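Purine nucleoside phosphorylase (Thermus thermophilus, PDB 1ODK) catalyses the reversible phosphorolysis of purine nucleosides, using phosphate to split the glycosidic bond and give the free base and a pentose 1-phosphate. Local coordinates at the interface of chains A and B. Numbering follows the deposited sequence. Chains: chain A/B, Purine nucleoside phosphorylase.

The interface of chains A and B. Residues chain A 159-160; chain B 5, 72, 75-76, 119.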
# COMPACT_ATOMS: atom_id res chain seq x y z
N PHE A 159 15.84 -11.76 -8.14
CA PHE A 159 16.92 -12.66 -7.73
C PHE A 159 18.11 -11.88 -7.18
O PHE A 159 18.63 -12.20 -6.11
CB PHE A 159 17.36 -13.49 -8.94
CG PHE A 159 18.37 -14.56 -8.61
CD1 PHE A 159 17.98 -15.77 -8.06
CD2 PHE A 159 19.72 -14.36 -8.89
CE1 PHE A 159 18.91 -16.77 -7.78
CE2 PHE A 159 20.67 -15.36 -8.62
CZ PHE A 159 20.26 -16.56 -8.07
N TYR A 160 18.54 -10.86 -7.92
CA TYR A 160 19.70 -10.06 -7.52
C TYR A 160 19.43 -8.87 -6.60
O TYR A 160 20.29 -8.00 -6.45
CB TYR A 160 20.46 -9.60 -8.77
CG TYR A 160 21.21 -10.72 -9.47
CD1 TYR A 160 20.74 -11.26 -10.67
CD2 TYR A 160 22.36 -11.26 -8.90
CE1 TYR A 160 21.41 -12.32 -11.28
CE2 TYR A 160 23.03 -12.32 -9.50
CZ TYR A 160 22.56 -12.84 -10.69
OH TYR A 160 23.23 -13.90 -11.26
N HIS B 5 23.21 -17.98 -14.52
CA HIS B 5 22.28 -18.42 -15.56
C HIS B 5 22.83 -18.33 -16.98
O HIS B 5 22.79 -19.31 -17.73
CB HIS B 5 20.98 -17.63 -15.41
CG HIS B 5 20.46 -17.62 -14.01
ND1 HIS B 5 21.05 -16.88 -13.00
CD2 HIS B 5 19.43 -18.28 -13.43
CE1 HIS B 5 20.41 -17.09 -11.87
NE2 HIS B 5 19.42 -17.94 -12.10
N ILE B 72 17.26 -11.10 -14.35
CA ILE B 72 18.39 -12.00 -14.12
C ILE B 72 19.33 -11.95 -15.33
O ILE B 72 20.55 -11.89 -15.17
CB ILE B 72 17.91 -13.45 -13.92
CG1 ILE B 72 17.38 -13.62 -12.49
CG2 ILE B 72 19.05 -14.43 -14.23
CD1 ILE B 72 16.66 -14.94 -12.27
N GLU B 75 21.03 -8.34 -15.58
CA GLU B 75 22.06 -8.18 -14.55
C GLU B 75 23.34 -8.93 -14.95
O GLU B 75 24.45 -8.42 -14.81
CB GLU B 75 21.56 -8.72 -13.20
CG GLU B 75 20.47 -7.86 -12.54
CD GLU B 75 21.03 -6.73 -11.70
OE1 GLU B 75 22.10 -6.19 -12.04
OE2 GLU B 75 20.39 -6.36 -10.69
N GLU B 76 23.17 -10.15 -15.44
CA GLU B 76 24.32 -10.95 -15.83
C GLU B 76 24.97 -10.44 -17.12
O GLU B 76 26.19 -10.45 -17.25
CB GLU B 76 23.91 -12.42 -15.94
CG GLU B 76 23.59 -13.01 -14.55
CD GLU B 76 23.13 -14.46 -14.58
OE1 GLU B 76 23.22 -15.11 -15.64
OE2 GLU B 76 22.68 -14.95 -13.52
N TYR B 119 13.11 -4.13 -6.36
CA TYR B 119 14.31 -3.32 -6.46
C TYR B 119 14.08 -1.93 -5.85
O TYR B 119 14.97 -1.37 -5.20
CB TYR B 119 14.73 -3.13 -7.93
CG TYR B 119 15.54 -4.27 -8.52
CD1 TYR B 119 15.02 -5.07 -9.54
CD2 TYR B 119 16.86 -4.49 -8.12
CE1 TYR B 119 15.80 -6.06 -10.15
CE2 TYR B 119 17.64 -5.48 -8.71
CZ TYR B 119 17.11 -6.25 -9.73
OH TYR B 119 17.91 -7.19 -10.35
O HOH W 1 17.32 -9.94 -10.33
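A:Tyr160 reaches across the subunit boundary to B:Glu76, and the pair illustrates how one carboxylate oxygen can serve two donors on its two sides. The phenol OH of A:Tyr160 donates to carboxylate oxygen OE2 of B:Glu76 on its anti side, at 2.5 Å, while ND1 of B:His5 donates to the same OE2 on the syn side, at 2.6 Å and nearly in the imidazole plane. B:Glu76 is extended beyond CG (chi2 178°), which carries its carboxylate out from helix 67-79 to both donors. The two bonds probably hold the carboxylate and the imidazole in register.

The same histidine also packs against A:Phe159: B:His5 points its CE1 edge at one face of the phenyl ring, toward the rim, with the planes 89° apart. Both residues probably line the nucleoside site of subunit A, which would couple assembly to the active site. CD2 of A:Phe159 in turn sits over the centre of the A:Tyr160 ring. Farther back, CB of A:Phe159 lies 3.6 Å from CG1 of B:Ile72. The A:Tyr160 ring also runs past the aliphatic part of B:Glu75, whose CB is 3.7 Å from CD1 of the tyrosine.

Polar links close the far end of this part of the two-fold interface between identical subunits. The bent chain of B:Glu75 (chi2 -86°) brings its carboxylate OE2 to the phenol OH of B:Tyr119, which donates to it. Water 1 bridges the subunits, 2.9 Å from backbone N of A:Tyr160 and 2.8 Å from OH of B:Tyr119.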